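Local coordinates for putative type III secretion protein YscO (Vibrio parahaemolyticus, PDB 4MH6) that probably serves bacterial type III secretion as a YscO-family component, folding into a long antiparallel alpha-helical coiled-coil hairpin, though its precise role is not established, at residues Q45-R50 with R125-Q130; D38-A43 with L136-T141; A52-E57 with A115-T120; Q59-S64 with K111-E116. One frame throughout, in Å; residues are numbered along the deposited sequence.

Contact 1 (Q45-R50 with R125-Q130)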
# COMPACT_ATOMS: atom_id res chain seq x y z
N GLN A 45 1.20 -4.11 5.42
CA GLN A 45 0.25 -5.19 5.26
C GLN A 45 -1.11 -4.70 4.75
O GLN A 45 -1.70 -5.28 3.82
CB GLN A 45 0.10 -5.90 6.58
CG GLN A 45 1.42 -6.51 7.03
CD GLN A 45 1.34 -7.17 8.38
OE1 GLN A 45 0.26 -7.54 8.86
NE2 GLN A 45 2.49 -7.35 8.99
N ARG A 46 -1.60 -3.62 5.33
CA ARG A 46 -2.87 -3.09 4.90
C ARG A 46 -2.76 -2.63 3.48
O ARG A 46 -3.73 -2.73 2.73
CB ARG A 46 -3.31 -1.92 5.78
CG ARG A 46 -3.74 -2.31 7.18
CD ARG A 46 -4.40 -1.15 7.90
NE ARG A 46 -3.44 -0.09 8.17
CZ ARG A 46 -2.67 -0.08 9.27
NH1 ARG A 46 -2.75 -1.10 10.16
NH2 ARG A 46 -1.81 0.92 9.47
N GLN A 47 -1.58 -2.11 3.11
CA GLN A 47 -1.38 -1.60 1.76
C GLN A 47 -1.32 -2.73 0.75
O GLN A 47 -1.69 -2.56 -0.40
CB GLN A 47 -0.14 -0.72 1.66
CG GLN A 47 0.00 -0.03 0.30
CD GLN A 47 -1.17 0.85 -0.02
OE1 GLN A 47 -1.78 1.41 0.88
NE2 GLN A 47 -1.48 0.99 -1.29
N GLU A 48 -0.81 -3.88 1.18
CA GLU A 48 -0.78 -5.05 0.32
C GLU A 48 -2.23 -5.48 0.09
O GLU A 48 -2.56 -5.97 -0.99
CB GLU A 48 0.06 -6.15 0.94
CG GLU A 48 1.54 -5.79 0.89
CD GLU A 48 2.44 -6.59 1.83
OE1 GLU A 48 1.94 -7.02 2.90
OE2 GLU A 48 3.67 -6.73 1.53
N TYR A 49 -3.10 -5.25 1.08
CA TYR A 49 -4.51 -5.61 0.91
C TYR A 49 -5.16 -4.71 -0.16
O TYR A 49 -5.88 -5.18 -1.05
CB TYR A 49 -5.28 -5.51 2.25
CG TYR A 49 -6.73 -5.86 2.09
CD1 TYR A 49 -7.67 -4.88 1.76
CD2 TYR A 49 -7.17 -7.16 2.20
CE1 TYR A 49 -9.00 -5.19 1.57
CE2 TYR A 49 -8.50 -7.48 2.03
CZ TYR A 49 -9.40 -6.49 1.70
OH TYR A 49 -10.72 -6.81 1.53
N ARG A 50 -4.89 -3.41 -0.05
CA ARG A 50 -5.41 -2.44 -1.00
C ARG A 50 -4.97 -2.79 -2.42
O ARG A 50 -5.78 -2.74 -3.34
CB ARG A 50 -5.05 -0.98 -0.60
CG ARG A 50 -5.99 -0.40 0.45
CD ARG A 50 -5.81 1.08 0.75
NE ARG A 50 -4.77 1.23 1.73
CZ ARG A 50 -4.95 1.49 3.03
NH1 ARG A 50 -6.14 1.75 3.55
NH2 ARG A 50 -3.88 1.55 3.81
N ARG A 125 0.46 0.58 -5.87
CA ARG A 125 1.77 -0.08 -5.86
C ARG A 125 2.88 0.93 -5.51
O ARG A 125 3.86 0.61 -4.87
CB ARG A 125 2.03 -0.71 -7.21
CG ARG A 125 1.25 -1.99 -7.41
CD ARG A 125 1.16 -2.40 -8.86
NE ARG A 125 0.74 -3.78 -9.00
CZ ARG A 125 0.43 -4.34 -10.16
NH1 ARG A 125 0.48 -3.60 -11.25
NH2 ARG A 125 0.05 -5.62 -10.25
N THR A 126 2.69 2.17 -5.96
CA THR A 126 3.66 3.20 -5.67
C THR A 126 3.61 3.49 -4.17
O THR A 126 4.66 3.67 -3.54
CB THR A 126 3.39 4.48 -6.49
OG1 THR A 126 3.56 4.20 -7.87
CG2 THR A 126 4.34 5.59 -6.11
N LEU A 127 2.39 3.56 -3.60
CA LEU A 127 2.27 3.79 -2.16
C LEU A 127 2.85 2.62 -1.38
O LEU A 127 3.48 2.80 -0.36
CB LEU A 127 0.83 3.99 -1.75
CG LEU A 127 0.16 5.30 -2.10
CD1 LEU A 127 -1.32 5.20 -1.76
CD2 LEU A 127 0.79 6.45 -1.34
N LEU A 128 2.61 1.41 -1.86
CA LEU A 128 3.16 0.27 -1.19
C LEU A 128 4.65 0.45 -1.11
O LEU A 128 5.26 0.27 -0.05
CB LEU A 128 2.82 -1.04 -1.92
CG LEU A 128 3.39 -2.34 -1.33
CD1 LEU A 128 3.15 -2.44 0.16
CD2 LEU A 128 2.78 -3.54 -2.01
N LYS A 129 5.24 0.85 -2.22
CA LYS A 129 6.68 1.06 -2.31
C LYS A 129 7.15 2.08 -1.27
O LYS A 129 8.16 1.84 -0.59
CB LYS A 129 7.07 1.46 -3.74
CG LYS A 129 8.54 1.37 -3.98
CD LYS A 129 8.94 1.64 -5.42
CE LYS A 129 10.50 1.71 -5.51
NZ LYS A 129 10.99 2.02 -6.90
N GLN A 130 6.40 3.18 -1.10
CA GLN A 130 6.76 4.20 -0.10
C GLN A 130 6.64 3.65 1.32
O GLN A 130 7.47 3.94 2.17
CB GLN A 130 5.89 5.44 -0.22
CG GLN A 130 5.74 5.93 -1.65
CD GLN A 130 5.15 7.33 -1.74
OE1 GLN A 130 5.40 8.17 -0.88
NE2 GLN A 130 4.42 7.59 -2.82

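Contact 2 (D38-A43 with L136-T141)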
# COMPACT_ATOMS: atom_id res chain seq x y z
N ASP A 38 6.35 -1.50 14.13
CA ASP A 38 5.23 -2.40 13.97
C ASP A 38 4.16 -1.73 13.19
O ASP A 38 3.57 -2.32 12.30
CB ASP A 38 4.68 -2.89 15.30
CG ASP A 38 5.71 -3.68 16.09
OD1 ASP A 38 6.85 -3.86 15.59
OD2 ASP A 38 5.39 -4.11 17.23
N ARG A 39 3.91 -0.46 13.53
CA ARG A 39 2.90 0.34 12.85
C ARG A 39 3.25 0.45 11.38
O ARG A 39 2.37 0.41 10.53
CB ARG A 39 2.82 1.74 13.42
CG ARG A 39 2.37 1.84 14.85
CD ARG A 39 1.67 3.18 14.98
NE ARG A 39 1.27 3.55 16.33
CZ ARG A 39 1.77 4.57 17.02
NH1 ARG A 39 2.70 5.37 16.50
NH2 ARG A 39 1.29 4.82 18.25
N ALA A 40 4.54 0.61 11.11
CA ALA A 40 5.04 0.71 9.73
C ALA A 40 4.76 -0.60 8.96
O ALA A 40 4.30 -0.55 7.81
CB ALA A 40 6.53 1.07 9.70
N ASP A 41 5.04 -1.75 9.61
CA ASP A 41 4.80 -3.08 9.04
C ASP A 41 3.32 -3.28 8.75
O ASP A 41 2.94 -3.78 7.70
CB ASP A 41 5.24 -4.17 10.01
CG ASP A 41 6.77 -4.25 10.18
OD1 ASP A 41 7.51 -3.65 9.37
OD2 ASP A 41 7.24 -4.93 11.13
N LYS A 42 2.48 -2.89 9.70
CA LYS A 42 1.05 -3.02 9.57
C LYS A 42 0.56 -2.14 8.45
O LYS A 42 -0.37 -2.50 7.74
CB LYS A 42 0.36 -2.64 10.89
CG LYS A 42 0.71 -3.55 12.06
CD LYS A 42 0.18 -4.95 11.83
CE LYS A 42 0.65 -5.97 12.86
NZ LYS A 42 0.20 -7.34 12.41
N ALA A 43 1.17 -0.97 8.29
CA ALA A 43 0.75 -0.05 7.22
C ALA A 43 1.06 -0.70 5.88
O ALA A 43 0.35 -0.50 4.91
CB ALA A 43 1.44 1.28 7.35
N LEU A 136 11.32 0.01 6.22
CA LEU A 136 12.76 -0.27 6.25
C LEU A 136 13.47 0.75 7.16
O LEU A 136 14.28 0.37 8.01
CB LEU A 136 13.34 -0.23 4.83
CG LEU A 136 12.92 -1.39 3.91
CD1 LEU A 136 13.29 -1.13 2.45
CD2 LEU A 136 13.51 -2.71 4.39
N GLN A 137 13.15 2.03 6.98
CA GLN A 137 13.76 3.08 7.78
C GLN A 137 13.38 2.95 9.27
O GLN A 137 14.23 3.15 10.15
CB GLN A 137 13.38 4.46 7.23
CG GLN A 137 14.03 5.61 7.98
CD GLN A 137 15.57 5.54 7.98
OE1 GLN A 137 16.22 5.48 9.06
NE2 GLN A 137 16.16 5.50 6.78
N ALA A 138 12.14 2.58 9.55
CA ALA A 138 11.69 2.42 10.92
C ALA A 138 12.48 1.29 11.55
O ALA A 138 12.84 1.34 12.73
CB ALA A 138 10.23 2.10 10.97
N HIS A 139 12.76 0.25 10.75
CA HIS A 139 13.53 -0.87 11.28
C HIS A 139 14.99 -0.51 11.47
O HIS A 139 15.59 -0.93 12.46
CB HIS A 139 13.37 -2.13 10.42
CG HIS A 139 12.11 -2.88 10.71
ND1 HIS A 139 11.99 -3.72 11.80
CD2 HIS A 139 10.92 -2.92 10.07
CE1 HIS A 139 10.77 -4.24 11.82
NE2 HIS A 139 10.11 -3.77 10.78
N LYS A 140 15.58 0.26 10.56
CA LYS A 140 16.98 0.65 10.71
C LYS A 140 17.14 1.49 11.96
O LYS A 140 18.13 1.38 12.67
CB LYS A 140 17.50 1.41 9.49
CG LYS A 140 17.68 0.53 8.28
CD LYS A 140 18.23 1.27 7.07
CE LYS A 140 18.37 0.30 5.89
NZ LYS A 140 18.90 0.92 4.64
N THR A 141 16.13 2.30 12.24
CA THR A 141 16.14 3.18 13.40
C THR A 141 15.99 2.38 14.70
O THR A 141 16.67 2.65 15.68
CB THR A 141 15.03 4.24 13.24
OG1 THR A 141 15.31 5.06 12.08
CG2 THR A 141 14.91 5.10 14.49

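Contact 3 (A52-E57 with A115-T120)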
# COMPACT_ATOMS: atom_id res chain seq x y z
N ALA A 52 -4.03 -5.83 -3.70
CA ALA A 52 -4.77 -7.02 -4.09
C ALA A 52 -6.22 -6.71 -4.37
O ALA A 52 -6.84 -7.26 -5.28
CB ALA A 52 -4.68 -8.06 -2.98
N ASN A 53 -6.78 -5.82 -3.58
CA ASN A 53 -8.16 -5.50 -3.77
C ASN A 53 -8.41 -4.77 -5.10
O ASN A 53 -9.41 -5.01 -5.78
CB ASN A 53 -8.59 -4.61 -2.66
CG ASN A 53 -10.05 -4.39 -2.68
OD1 ASN A 53 -10.80 -5.36 -2.61
ND2 ASN A 53 -10.47 -3.14 -2.78
N VAL A 54 -7.50 -3.85 -5.45
CA VAL A 54 -7.64 -3.11 -6.70
C VAL A 54 -7.39 -4.01 -7.89
O VAL A 54 -8.05 -3.88 -8.93
CB VAL A 54 -6.70 -1.91 -6.74
CG1 VAL A 54 -6.84 -1.18 -8.07
CG2 VAL A 54 -7.04 -0.96 -5.61
N ALA A 55 -6.44 -4.94 -7.75
CA ALA A 55 -6.14 -5.89 -8.82
C ALA A 55 -7.37 -6.72 -9.14
O ALA A 55 -7.63 -7.04 -10.29
CB ALA A 55 -4.99 -6.79 -8.42
N ALA A 56 -8.13 -7.08 -8.10
CA ALA A 56 -9.34 -7.88 -8.28
C ALA A 56 -10.36 -7.07 -9.03
O ALA A 56 -11.05 -7.58 -9.88
CB ALA A 56 -9.90 -8.32 -6.93
N GLU A 57 -10.46 -5.79 -8.68
CA GLU A 57 -11.38 -4.88 -9.36
C GLU A 57 -11.00 -4.69 -10.82
O GLU A 57 -11.88 -4.57 -11.69
CB GLU A 57 -11.43 -3.53 -8.64
CG GLU A 57 -12.41 -3.52 -7.47
CD GLU A 57 -13.86 -3.68 -7.93
OE1 GLU A 57 -14.70 -4.04 -7.07
OE2 GLU A 57 -14.19 -3.46 -9.16
N ALA A 115 -9.04 1.82 -17.51
CA ALA A 115 -7.94 2.75 -17.49
C ALA A 115 -7.81 3.35 -16.07
O ALA A 115 -6.71 3.36 -15.49
CB ALA A 115 -8.21 3.85 -18.50
N GLU A 116 -8.94 3.82 -15.53
CA GLU A 116 -8.99 4.43 -14.19
C GLU A 116 -8.49 3.47 -13.12
O GLU A 116 -7.71 3.88 -12.25
CB GLU A 116 -10.40 4.95 -13.86
CG GLU A 116 -10.72 6.27 -14.58
CD GLU A 116 -12.18 6.73 -14.49
OE1 GLU A 116 -13.11 5.90 -14.68
OE2 GLU A 116 -12.41 7.95 -14.28
N VAL A 117 -8.91 2.20 -13.21
CA VAL A 117 -8.49 1.19 -12.24
C VAL A 117 -7.01 0.85 -12.44
O VAL A 117 -6.30 0.59 -11.45
CB VAL A 117 -9.33 -0.10 -12.30
CG1 VAL A 117 -8.78 -1.11 -11.32
CG2 VAL A 117 -10.78 0.18 -11.97
N LYS A 118 -6.53 0.84 -13.68
CA LYS A 118 -5.10 0.59 -13.89
C LYS A 118 -4.24 1.68 -13.28
O LYS A 118 -3.20 1.40 -12.72
CB LYS A 118 -4.74 0.49 -15.36
CG LYS A 118 -5.12 -0.82 -15.96
CD LYS A 118 -4.69 -0.88 -17.41
CE LYS A 118 -5.01 -2.25 -17.95
NZ LYS A 118 -4.95 -2.26 -19.43
N VAL A 119 -4.68 2.93 -13.39
CA VAL A 119 -3.93 4.03 -12.81
C VAL A 119 -3.94 3.87 -11.28
O VAL A 119 -2.95 4.09 -10.59
CB VAL A 119 -4.55 5.41 -13.19
CG1 VAL A 119 -3.89 6.55 -12.43
CG2 VAL A 119 -4.40 5.66 -14.67
N THR A 120 -5.10 3.47 -10.77
CA THR A 120 -5.28 3.31 -9.36
C THR A 120 -4.34 2.26 -8.85
O THR A 120 -3.75 2.41 -7.78
CB THR A 120 -6.74 2.93 -9.05
OG1 THR A 120 -7.58 4.03 -9.40
CG2 THR A 120 -6.93 2.65 -7.58

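Contact 4 (Q59-S64 with K111-E116)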
# COMPACT_ATOMS: atom_id res chain seq x y z
N GLN A 59 -9.34 -6.88 -12.71
CA GLN A 59 -9.66 -8.15 -13.34
C GLN A 59 -11.15 -8.14 -13.78
O GLN A 59 -11.45 -8.43 -14.94
CB GLN A 59 -9.33 -9.28 -12.36
CG GLN A 59 -8.93 -10.59 -12.99
CD GLN A 59 -10.07 -11.31 -13.69
OE1 GLN A 59 -10.01 -11.59 -14.90
NE2 GLN A 59 -11.14 -11.59 -12.93
N LYS A 60 -12.06 -7.73 -12.88
CA LYS A 60 -13.51 -7.65 -13.17
C LYS A 60 -13.82 -6.65 -14.25
O LYS A 60 -14.66 -6.91 -15.12
CB LYS A 60 -14.30 -7.23 -11.94
CG LYS A 60 -14.33 -8.29 -10.85
CD LYS A 60 -15.07 -7.80 -9.62
CE LYS A 60 -15.01 -8.85 -8.51
NZ LYS A 60 -15.59 -8.36 -7.23
N ALA A 61 -13.19 -5.48 -14.16
CA ALA A 61 -13.41 -4.43 -15.15
C ALA A 61 -13.05 -4.91 -16.57
O ALA A 61 -13.78 -4.65 -17.51
CB ALA A 61 -12.63 -3.19 -14.77
N GLU A 62 -11.92 -5.61 -16.69
CA GLU A 62 -11.46 -6.13 -17.99
C GLU A 62 -12.39 -7.20 -18.55
O GLU A 62 -12.63 -7.27 -19.74
CB GLU A 62 -10.06 -6.72 -17.84
CG GLU A 62 -9.03 -5.68 -17.45
CD GLU A 62 -7.64 -6.24 -17.26
OE1 GLU A 62 -7.50 -7.42 -16.85
OE2 GLU A 62 -6.67 -5.48 -17.50
N ARG A 63 -12.91 -8.02 -17.66
CA ARG A 63 -13.84 -9.05 -18.02
C ARG A 63 -15.10 -8.40 -18.62
O ARG A 63 -15.64 -8.86 -19.62
CB ARG A 63 -14.26 -9.78 -16.77
CG ARG A 63 -14.61 -11.24 -16.93
CD ARG A 63 -13.33 -12.05 -16.85
NE ARG A 63 -13.59 -13.40 -16.38
CZ ARG A 63 -12.66 -14.21 -15.86
NH1 ARG A 63 -11.40 -13.82 -15.71
NH2 ARG A 63 -13.01 -15.42 -15.47
N SER A 64 -15.56 -7.32 -17.97
CA SER A 64 -16.76 -6.60 -18.41
C SER A 64 -16.63 -6.01 -19.80
O SER A 64 -17.59 -6.07 -20.56
CB SER A 64 -17.11 -5.47 -17.43
OG SER A 64 -17.36 -5.94 -16.13
N LYS A 111 -14.32 0.91 -20.88
CA LYS A 111 -12.88 0.98 -21.14
C LYS A 111 -12.25 2.05 -20.26
O LYS A 111 -11.08 1.96 -19.90
CB LYS A 111 -12.56 1.37 -22.57
CG LYS A 111 -13.01 0.45 -23.69
CD LYS A 111 -12.01 0.60 -24.82
CE LYS A 111 -12.31 -0.25 -26.04
NZ LYS A 111 -13.33 0.37 -26.93
N GLN A 112 -13.03 3.08 -19.97
CA GLN A 112 -12.59 4.20 -19.14
C GLN A 112 -12.36 3.69 -17.72
O GLN A 112 -11.38 4.05 -17.09
CB GLN A 112 -13.64 5.32 -19.19
CG GLN A 112 -13.32 6.57 -18.37
CD GLN A 112 -12.04 7.25 -18.81
OE1 GLN A 112 -11.71 7.27 -19.99
NE2 GLN A 112 -11.30 7.83 -17.85
N ARG A 113 -13.29 2.88 -17.23
CA ARG A 113 -13.19 2.27 -15.91
C ARG A 113 -11.87 1.45 -15.81
O ARG A 113 -11.17 1.54 -14.80
CB ARG A 113 -14.36 1.34 -15.71
CG ARG A 113 -14.46 0.59 -14.38
CD ARG A 113 -15.17 1.35 -13.26
NE ARG A 113 -14.29 2.04 -12.31
CZ ARG A 113 -13.95 1.56 -11.11
NH1 ARG A 113 -14.41 0.38 -10.68
NH2 ARG A 113 -13.15 2.26 -10.32
N VAL A 114 -11.53 0.68 -16.85
CA VAL A 114 -10.29 -0.12 -16.82
C VAL A 114 -9.07 0.76 -16.71
O VAL A 114 -8.16 0.49 -15.93
CB VAL A 114 -10.13 -1.03 -18.06
CG1 VAL A 114 -8.75 -1.64 -18.10
CG2 VAL A 114 -11.17 -2.13 -18.06
N ALA A 115 -9.04 1.82 -17.51
CA ALA A 115 -7.94 2.75 -17.49
C ALA A 115 -7.81 3.35 -16.07
O ALA A 115 -6.71 3.36 -15.49
CB ALA A 115 -8.21 3.85 -18.50
N GLU A 116 -8.94 3.82 -15.53
CA GLU A 116 -8.99 4.43 -14.19
C GLU A 116 -8.49 3.47 -13.12
O GLU A 116 -7.71 3.88 -12.25
CB GLU A 116 -10.40 4.95 -13.86
CG GLU A 116 -10.72 6.27 -14.58
CD GLU A 116 -12.18 6.73 -14.49
OE1 GLU A 116 -13.11 5.90 -14.68
OE2 GLU A 116 -12.41 7.95 -14.28

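Contact 1 (Q45-R50 with R125-Q130)
Gln47 lays its side chain against the backbone of Leu128, the residue whose CA lies nearest across the interface, 5.7 Å from its own CA. The conformation explains the reach: CG stands anti to the backbone N (chi1 -173°), which carries it to 3.5 Å from Leu128 CA and 3.7 Å from Leu128 CB. The chain then bends at chi2, and the amide end turns aside toward Leu127, meeting that side chain at about a right angle, with NE2 3.8 Å from Leu127 CB. This last approach is van der Waals packing, for the polar atoms of the amide are held by others. OE1 receives NE of Arg50, one turn further along its own helix, in a fairly straight bond of 3.1 Å; the donor sits above the carbonyl plane, whereas OE1 lies in the plane of the guanidinium group. NE2 bonds to Glu124 OE2 on the opposite helix, and both polar atoms of the buried amide have a partner.

Leu128 answers with its branches. Both of its methyls come up against Glu48 CG, CD1 at 3.8 Å and CD2 at 3.9 Å, so the glutamate offers its aliphatic part to the interface while its chain runs on extended. A phosphate ion, probably from the crystallisation liquor, lies near the leucine side chain.

The two segments, antiparallel at 169° with their axes 9.3 Å apart at closest approach, belong to helices 18-84 and 90-167, within the predicted coiled coil. Leu128 also touches Val44 and Val51, and so fits between successive turns of helix 18-84.

Contact 2 (D38-A43 with L136-T141)
His139 reaches across to Asp41 and binds it through the edge of its imidazole. From CB, the histidine side chain sets out with CG anti to its own carbonyl carbon (chi1 -81°), a course that turns the ring toward the facing helix. CD2, the first ring atom to near the aspartate, comes to 3.6 Å from Asp41 OD1. On the far side of the tip CE1 stands 3.7 Å from Asp41 OD2. Between them NE2 makes the real bond, donating to Asp41 OD1 over 3.0 Å, with a second, weak bond to Asp41 OD2 at 3.1 Å. Carboxylate and ring are nearly coplanar, 18° apart, and OD1 accepts the bond through its syn lone pair, close to the plane of the imidazole.

This His-carboxylate hydrogen bond joins the two long helices of an antiparallel hairpin, 18-84 and 90-167, and no other pair of residues is hydrogen-bonded between the two segments. Such a partner would be expected to favour a protonated ring, and the carboxylate of Asp38, near the imidazole but not touching it, may add to that tendency.

Beside the polar pair, Ala40 and Ala138 point their CB atoms at each other, 4.0 Å apart. Their CA atoms, 7.0 Å apart, are the nearest CA pair of the two segments, and the two methyls meet between them. Ala135 on helix 90-167 touches both Ala40 and Asp41, while the histidine packs on Ala37 of helix 18-84.

Contact 3 (A52-E57 with A115-T120)
Residues 52-57 and 115-120 run antiparallel, their axes 9.3 Å apart at closest approach and crossing at -162°, with Val54 and Val117 the nearest pair of CA atoms, at 7.1 Å. The two helices form an antiparallel hairpin, consistent with the coiled coil predicted here, and at this level it is held by small branched side chains, without a hydrogen bond from one segment to the other.

Val54 and Val117 point past one another, each toward the other's helix. In both valines CG1 is anti to the backbone N (chi1 178° in each), which places that methyl in the interface, and the two CG1 atoms meet at 3.8 Å. Val117 CG1 also presses on the main chain, coming to 3.7 Å from Val54 O. Glu57 closes this side more loosely, its CB 4.5 Å from the same methyl, and its side chain touches Arg113 on helix 90-167. Leu58, just beyond the segment, packs on Val117 as well, and Val54 in turn meets Leu121 and Glu124.

Thr120 completes the apolar patch with its methyl, which approaches both branches of Val54 at about a right angle: CG2 is 3.9 Å from Val54 CG1 and 4.1 Å from Val54 CG2. Its hydroxyl is turned back along its own helix. There OG1 donates to Glu116 O over 2.9 Å, while Thr120 N reaches the same oxygen from the opposite face of the carbonyl plane.

Contact 4 (Q59-S64 with K111-E116)
Apolar contact comes first in the pairing of Ala61 with Val114, whose CA atoms lie only 5.6 Å apart. The methyl of Ala61 meets Val114 CG2 at 3.8 Å, and this same branch rests on the alanine main chain, 3.7 Å from Ala61 O. The valine torsion (chi1 170°) sets CG2 beside its own backbone N and anti to its carbonyl carbon, while CG1 is directed toward Glu62. A residue as small as alanine lets the valine come down onto the opposing backbone.

Aliphatic portions of charged residues make up the second kind of contact. Glu62 passes Val114 at about a right angle, its CG 4.1 Å from Val114 CG1, and extends beyond that carbon with its carboxylate. On the other flank Arg113 brings CG to 4.2 Å from Ala61 CB before its chain bends away.

No hydrogen bond crosses between the segments. Within residues 59-64, Ser64 OG donates to Lys60 O over 3.0 Å, and Ser64 N reaches that oxygen from the opposite face of its plane, so one carbonyl is gripped twice by a single residue.

The segments cross at -157°, with axes 8.8 Å apart, on helices 18-84 and 90-167 of the predicted coiled coil. Neighbouring turns extend the interface in both directions: Val114 also packs on Leu58, and Lys111, which forms a salt bridge with Glu107 of its own helix, on Val65.

Overall arrangement
All four contacts join the same two helices, 18-84 and 90-167, as successive rungs of one hairpin: contacts 3 and 4, which end on one overlapping segment, lie inside the loop closed by contact 1, itself inside that of contact 2. Contact 1 lies at the centre of the chain, contacts 2 and 3 about 13 Å from it between centres; the centres of contacts 3 and 4 are 8 Å apart, and the two share Ala115 and Glu116. Contacts 1, 3 and 4 are partly buried and rely on apolar or aliphatic packing, each with one buried residue. Contact 2, at the surface, differs in having a hydrogen bond directly between its segments.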